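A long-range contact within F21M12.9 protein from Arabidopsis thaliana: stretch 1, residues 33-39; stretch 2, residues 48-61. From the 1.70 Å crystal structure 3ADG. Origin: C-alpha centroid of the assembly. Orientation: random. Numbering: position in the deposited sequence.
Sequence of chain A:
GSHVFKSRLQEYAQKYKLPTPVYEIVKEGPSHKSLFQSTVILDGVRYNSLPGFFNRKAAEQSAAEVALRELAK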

ATOM      1  N   LYS A  33      -4.155  -1.520  20.875  1.00 31.96           N
ATOM      2  CA  LYS A  33      -5.275  -1.409  19.932  1.00 30.83           C
ATOM      3  C   LYS A  33      -4.887  -0.447  18.860  1.00 29.48           C
ATOM      4  O   LYS A  33      -5.595   0.534  18.613  1.00 29.59           O
ATOM      5  N   SER A  34      -3.735  -0.699  18.252  1.00 27.47           N
ATOM      6  CA  SER A  34      -3.192   0.237  17.289  1.00 27.66           C
ATOM      7  C   SER A  34      -3.972   0.155  15.988  1.00 27.03           C
ATOM      8  O   SER A  34      -4.580  -0.870  15.686  1.00 25.65           O
ATOM      9  N   LEU A  35      -3.930   1.255  15.243  1.00 27.86           N
ATOM     10  CA  LEU A  35      -4.570   1.345  13.921  1.00 27.71           C
ATOM     11  C   LEU A  35      -3.478   1.719  12.925  1.00 27.93           C
ATOM     12  O   LEU A  35      -2.567   2.470  13.273  1.00 27.91           O
ATOM     13  N   PHE A  36      -3.586   1.177  11.713  1.00 27.34           N
ATOM     14  CA  PHE A  36      -2.550   1.249  10.704  1.00 28.52           C
ATOM     15  C   PHE A  36      -3.128   1.820   9.423  1.00 29.41           C
ATOM     16  O   PHE A  36      -4.249   1.503   9.036  1.00 28.42           O
ATOM     17  N   GLN A  37      -2.298   2.605   8.750  1.00 30.53           N
ATOM     18  CA  GLN A  37      -2.584   3.223   7.476  1.00 30.83           C
ATOM     19  C   GLN A  37      -1.271   3.121   6.733  1.00 30.31           C
ATOM     20  O   GLN A  37      -0.198   3.174   7.357  1.00 30.50           O
ATOM     21  N   SER A  38      -1.335   2.982   5.421  1.00 28.74           N
ATOM     22  CA  SER A  38      -0.094   2.893   4.652  1.00 29.50           C
ATOM     23  C   SER A  38      -0.166   3.774   3.406  1.00 29.47           C
ATOM     24  O   SER A  38      -1.235   3.988   2.838  1.00 29.19           O
ATOM     25  N   THR A  39       0.990   4.265   2.993  1.00 29.30           N
ATOM     26  CA  THR A  39       1.145   4.952   1.733  1.00 28.98           C
ATOM     27  C   THR A  39       2.130   4.119   0.966  1.00 28.57           C
ATOM     28  O   THR A  39       3.175   3.746   1.523  1.00 28.76           O
ATOM     29  N   ASN A  48      -2.627   6.302  -1.034  1.00 29.39           N
ATOM     30  CA  ASN A  48      -2.908   6.080   0.358  1.00 30.76           C
ATOM     31  C   ASN A  48      -3.947   4.986   0.571  1.00 30.60           C
ATOM     32  O   ASN A  48      -4.954   4.935  -0.118  1.00 30.24           O
ATOM     33  N   SER A  49      -3.659   4.091   1.503  1.00 30.68           N
ATOM     34  CA  SER A  49      -4.665   3.127   1.975  1.00 30.58           C
ATOM     35  C   SER A  49      -5.823   3.799   2.719  1.00 30.25           C
ATOM     36  O   SER A  49      -5.763   4.976   3.174  1.00 28.83           O
ATOM     37  N   LEU A  50      -6.881   3.002   2.897  1.00 30.69           N
ATOM     38  CA  LEU A  50      -7.903   3.290   3.889  1.00 32.06           C
ATOM     39  C   LEU A  50      -7.299   3.340   5.313  1.00 31.76           C
ATOM     40  O   LEU A  50      -6.246   2.736   5.559  1.00 31.56           O
ATOM     41  N   PRO A  51      -7.952   4.062   6.253  1.00 31.89           N
ATOM     42  CA  PRO A  51      -7.405   4.060   7.617  1.00 31.03           C
ATOM     43  C   PRO A  51      -7.913   2.858   8.401  1.00 30.03           C
ATOM     44  O   PRO A  51      -8.821   2.098   7.937  1.00 30.63           O
ATOM     45  N   GLY A  52      -7.372   2.677   9.601  1.00 28.30           N
ATOM     46  CA  GLY A  52      -8.036   1.828  10.589  1.00 28.74           C
ATOM     47  C   GLY A  52      -7.794   0.333  10.480  1.00 27.73           C
ATOM     48  O   GLY A  52      -8.568  -0.460  11.002  1.00 28.18           O
ATOM     49  N   PHE A  53      -6.740  -0.060   9.776  1.00 27.51           N
ATOM     50  CA  PHE A  53      -6.386  -1.479   9.744  1.00 27.90           C
ATOM     51  C   PHE A  53      -5.732  -1.941  11.060  1.00 26.89           C
ATOM     52  O   PHE A  53      -5.200  -1.116  11.829  1.00 26.75           O
ATOM     53  N   PHE A  54      -5.781  -3.244  11.311  1.00 25.65           N
ATOM     54  CA  PHE A  54      -5.267  -3.802  12.575  1.00 26.69           C
ATOM     55  C   PHE A  54      -3.817  -4.287  12.499  1.00 27.37           C
ATOM     56  O   PHE A  54      -3.218  -4.662  13.520  1.00 27.35           O
ATOM     57  N   ASN A  55      -3.271  -4.271  11.288  1.00 26.39           N
ATOM     58  CA  ASN A  55      -1.878  -4.636  11.080  1.00 26.90           C
ATOM     59  C   ASN A  55      -1.292  -3.998   9.814  1.00 26.84           C
ATOM     60  O   ASN A  55      -2.029  -3.533   8.923  1.00 27.93           O
ATOM     61  N   ARG A  56       0.043  -3.976   9.741  1.00 26.46           N
ATOM     62  CA  ARG A  56       0.714  -3.277   8.646  1.00 26.55           C
ATOM     63  C   ARG A  56       0.380  -3.941   7.297  1.00 26.50           C
ATOM     64  O   ARG A  56       0.112  -3.253   6.324  1.00 26.38           O
ATOM     65  N   LYS A  57       0.356  -5.268   7.256  1.00 24.69           N
ATOM     66  CA  LYS A  57       0.113  -5.967   5.996  1.00 26.17           C
ATOM     67  C   LYS A  57      -1.251  -5.618   5.392  1.00 26.82           C
ATOM     68  O   LYS A  57      -1.356  -5.386   4.196  1.00 27.19           O
ATOM     69  N   ALA A  58      -2.288  -5.572   6.218  1.00 26.69           N
ATOM     70  CA  ALA A  58      -3.615  -5.199   5.710  1.00 26.66           C
ATOM     71  C   ALA A  58      -3.634  -3.760   5.110  1.00 27.32           C
ATOM     72  O   ALA A  58      -4.251  -3.520   4.059  1.00 27.73           O
ATOM     73  N   ALA A  59      -2.954  -2.836   5.800  1.00 26.83           N
ATOM     74  CA  ALA A  59      -2.820  -1.447   5.330  1.00 27.89           C
ATOM     75  C   ALA A  59      -2.075  -1.401   4.002  1.00 27.80           C
ATOM     76  O   ALA A  59      -2.512  -0.710   3.076  1.00 27.90           O
ATOM     77  N   GLU A  60      -0.946  -2.115   3.921  1.00 26.74           N
ATOM     78  CA  GLU A  60      -0.121  -2.119   2.719  1.00 27.41           C
ATOM     79  C   GLU A  60      -0.929  -2.681   1.548  1.00 27.64           C
ATOM     80  O   GLU A  60      -0.920  -2.104   0.451  1.00 27.15           O
ATOM     81  N   GLN A  61      -1.651  -3.777   1.793  1.00 26.84           N
ATOM     82  CA  GLN A  61      -2.502  -4.346   0.760  1.00 26.59           C
ATOM     83  C   GLN A  61      -3.539  -3.327   0.271  1.00 27.65           C
ATOM     84  O   GLN A  61      -3.837  -3.278  -0.920  1.00 29.04           O
TER

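Stretch 2 runs along the strand of residues 35-39, first as an extended segment and then as a helix. Asn48 pairs with Thr39 in an antiparallel bridge, and their side chains lie on the same face of the sheet. Its chi1 is m.

Ser49 points toward the strand with a p rotamer. This places its OG 2.8 Å from Ser38 N, from which it accepts a hydrogen bond. The same OG donates to Leu50 O at 2.8 Å, so the hydroxyl links the strand to its own loop. The Ser49 backbone is also used: Ser49 N donates to Ser38 O at 2.8 Å, and Gln37 NE2 donates to Ser49 O at 3.1 Å. Gln37 starts sideways, with chi1 t, but its amide end comes nearer.

Leu50 (m, t) and Pro51 point away and add little. Gly52 has a positive phi, which favours glycine. Its O lies 3.6 Å from Leu35 CD2.

Phe53 (m) forms a reciprocal backbone pair with Phe36: Phe36 N to Phe53 O is 2.8 Å, and Phe53 N to Phe36 O is 3.0 Å. Phe53 CB and Phe36 CB are 4.3 Å apart, but the Phe53 ring leads away. Phe54 (m) points away, yet the edge of its ring meets Leu35: Phe54 CD2 is 3.9 Å from Leu35 CD2.

Asn55 (p) turns its side chain to the helix, where OD1 caps Ala58 N at 2.9 Å. Its CA sits over one face of the Phe36 ring, a CH-pi contact. Phe36 is m. Arg56 CB is 4.2 Å from Phe36 CD2; farther out, Arg56 NH1 forms a salt bridge with Glu60 OE1 at 2.9 Å.

Ala59 points toward the strand. Its CB lies 3.7 Å from Ser38 CB and 4.1 Å from Phe36 CB. Glu60 (m, t) places CG 3.7 Å from Ser38 OG.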

ATOM      1  CB  LYS A  33      -6.550  -0.898  20.607  1.00 32.00           C
ATOM      2  CG  LYS A  33      -6.979  -1.669  21.818  1.00 33.64           C
ATOM      3  CD  LYS A  33      -7.554  -2.993  21.431  1.00 35.68           C
ATOM      4  CE  LYS A  33      -7.551  -3.957  22.617  1.00 34.89           C
ATOM      5  NZ  LYS A  33      -8.194  -5.219  22.153  1.00 36.94           N
ATOM      6  CB  SER A  34      -1.696   0.024  17.062  1.00 26.96           C
ATOM      7  OG  SER A  34      -0.972   0.367  18.238  1.00 28.72           O
ATOM      8  CB  LEU A  35      -5.697   2.377  13.945  1.00 27.49           C
ATOM      9  CG  LEU A  35      -6.918   1.950  14.768  1.00 28.10           C
ATOM     10  CD1 LEU A  35      -7.961   3.100  14.764  1.00 28.77           C
ATOM     11  CD2 LEU A  35      -7.543   0.606  14.301  1.00 26.93           C
ATOM     12  CB  PHE A  36      -1.981  -0.163  10.427  1.00 28.06           C
ATOM     13  CG  PHE A  36      -1.230  -0.767  11.593  1.00 30.29           C
ATOM     14  CD1 PHE A  36      -1.903  -1.403  12.640  1.00 29.67           C
ATOM     15  CD2 PHE A  36       0.164  -0.709  11.644  1.00 29.49           C
ATOM     16  CE1 PHE A  36      -1.201  -1.981  13.710  1.00 29.35           C
ATOM     17  CE2 PHE A  36       0.868  -1.272  12.719  1.00 29.65           C
ATOM     18  CZ  PHE A  36       0.202  -1.888  13.748  1.00 29.05           C
ATOM     19  CB  GLN A  37      -2.971   4.688   7.677  1.00 31.21           C
ATOM     20  CG  GLN A  37      -3.643   5.326   6.453  1.00 36.06           C
ATOM     21  CD  GLN A  37      -2.679   6.078   5.508  1.00 38.23           C
ATOM     22  OE1 GLN A  37      -1.594   6.528   5.903  1.00 37.52           O
ATOM     23  NE2 GLN A  37      -3.106   6.242   4.254  1.00 36.54           N
ATOM     24  CB  SER A  38       0.209   1.436   4.268  1.00 29.78           C
ATOM     25  OG  SER A  38       1.348   1.360   3.437  1.00 30.93           O
ATOM     26  CB  THR A  39       1.704   6.385   1.902  1.00 28.71           C
ATOM     27  OG1 THR A  39       0.824   7.148   2.730  1.00 30.61           O
ATOM     28  CG2 THR A  39       1.856   7.093   0.514  1.00 30.76           C
ATOM     29  CB  ASN A  48      -3.335   7.389   1.004  1.00 31.19           C
ATOM     30  CG  ASN A  48      -2.161   8.344   1.150  1.00 34.03           C
ATOM     31  OD1 ASN A  48      -1.926   9.224   0.305  1.00 37.49           O
ATOM     32  ND2 ASN A  48      -1.385   8.132   2.179  1.00 33.05           N
ATOM     33  CB  SER A  49      -4.009   2.127   2.929  1.00 30.26           C
ATOM     34  OG  SER A  49      -3.822   2.740   4.204  1.00 29.61           O
ATOM     35  CB  LEU A  50      -8.989   2.224   3.820  1.00 31.67           C
ATOM     36  CG  LEU A  50      -9.946   2.357   2.625  1.00 36.05           C
ATOM     37  CD1 LEU A  50     -11.044   1.317   2.751  1.00 36.37           C
ATOM     38  CD2 LEU A  50     -10.520   3.777   2.507  1.00 37.46           C
ATOM     39  CB  PRO A  51      -8.030   5.334   8.222  1.00 31.53           C
ATOM     40  CG  PRO A  51      -9.407   5.365   7.610  1.00 32.17           C
ATOM     41  CD  PRO A  51      -9.182   4.874   6.157  1.00 31.90           C
ATOM     42  CB  PHE A  53      -5.511  -1.788   8.520  1.00 27.32           C
ATOM     43  CG  PHE A  53      -6.263  -1.674   7.231  1.00 28.22           C
ATOM     44  CD1 PHE A  53      -6.110  -0.538   6.456  1.00 29.11           C
ATOM     45  CD2 PHE A  53      -7.226  -2.639   6.866  1.00 28.13           C
ATOM     46  CE1 PHE A  53      -6.832  -0.364   5.270  1.00 28.77           C
ATOM     47  CE2 PHE A  53      -7.941  -2.490   5.682  1.00 30.70           C
ATOM     48  CZ  PHE A  53      -7.728  -1.342   4.875  1.00 27.48           C
ATOM     49  CB  PHE A  54      -6.169  -4.929  13.100  1.00 26.46           C
ATOM     50  CG  PHE A  54      -7.631  -4.532  13.300  1.00 26.26           C
ATOM     51  CD1 PHE A  54      -8.652  -5.472  13.104  1.00 25.55           C
ATOM     52  CD2 PHE A  54      -7.979  -3.239  13.689  1.00 28.39           C
ATOM     53  CE1 PHE A  54     -10.017  -5.133  13.305  1.00 25.93           C
ATOM     54  CE2 PHE A  54      -9.316  -2.882  13.881  1.00 23.61           C
ATOM     55  CZ  PHE A  54     -10.359  -3.834  13.686  1.00 24.88           C
ATOM     56  CB  ASN A  55      -1.735  -6.162  11.104  1.00 25.87           C
ATOM     57  CG  ASN A  55      -2.565  -6.827  10.023  1.00 26.29           C
ATOM     58  OD1 ASN A  55      -2.192  -6.798   8.836  1.00 27.85           O
ATOM     59  ND2 ASN A  55      -3.721  -7.361  10.407  1.00 26.71           N
ATOM     60  CB  ARG A  56       2.222  -3.194   8.900  1.00 27.43           C
ATOM     61  CG  ARG A  56       2.921  -4.524   8.985  1.00 27.22           C
ATOM     62  CD  ARG A  56       3.557  -4.864   7.661  1.00 31.10           C
ATOM     63  NE  ARG A  56       4.613  -5.858   7.805  1.00 30.17           N
ATOM     64  CZ  ARG A  56       5.298  -6.393   6.796  1.00 30.95           C
ATOM     65  NH1 ARG A  56       5.049  -6.038   5.530  1.00 29.05           N
ATOM     66  NH2 ARG A  56       6.219  -7.304   7.071  1.00 31.14           N
ATOM     67  CB  LYS A  57       0.259  -7.476   6.188  1.00 26.46           C
ATOM     68  CG  LYS A  57       1.733  -7.894   6.265  1.00 26.73           C
ATOM     69  CD  LYS A  57       1.872  -9.361   6.200  1.00 27.30           C
ATOM     70  CE  LYS A  57       3.335  -9.754   6.437  1.00 29.63           C
ATOM     71  NZ  LYS A  57       3.494 -11.200   6.268  1.00 28.68           N
ATOM     72  CB  ALA A  58      -4.676  -5.360   6.819  1.00 25.58           C
ATOM     73  CB  ALA A  59      -2.113  -0.584   6.397  1.00 28.71           C
ATOM     74  CB  GLU A  60       1.150  -2.933   2.957  1.00 26.74           C
ATOM     75  CG  GLU A  60       2.073  -2.242   3.966  1.00 24.73           C
ATOM     76  CD  GLU A  60       3.322  -3.076   4.279  1.00 26.92           C
ATOM     77  OE1 GLU A  60       3.299  -4.291   4.023  1.00 27.11           O
ATOM     78  OE2 GLU A  60       4.321  -2.506   4.758  1.00 31.18           O
ATOM     79  CB  GLN A  61      -3.174  -5.613   1.223  1.00 27.94           C
ATOM     80  CG  GLN A  61      -2.191  -6.740   1.401  1.00 25.02           C
ATOM     81  CD  GLN A  61      -1.702  -7.365   0.086  1.00 28.53           C
ATOM     82  OE1 GLN A  61      -2.150  -6.988  -1.025  1.00 27.52           O
ATOM     83  NE2 GLN A  61      -0.767  -8.337   0.214  1.00 27.82           N
TER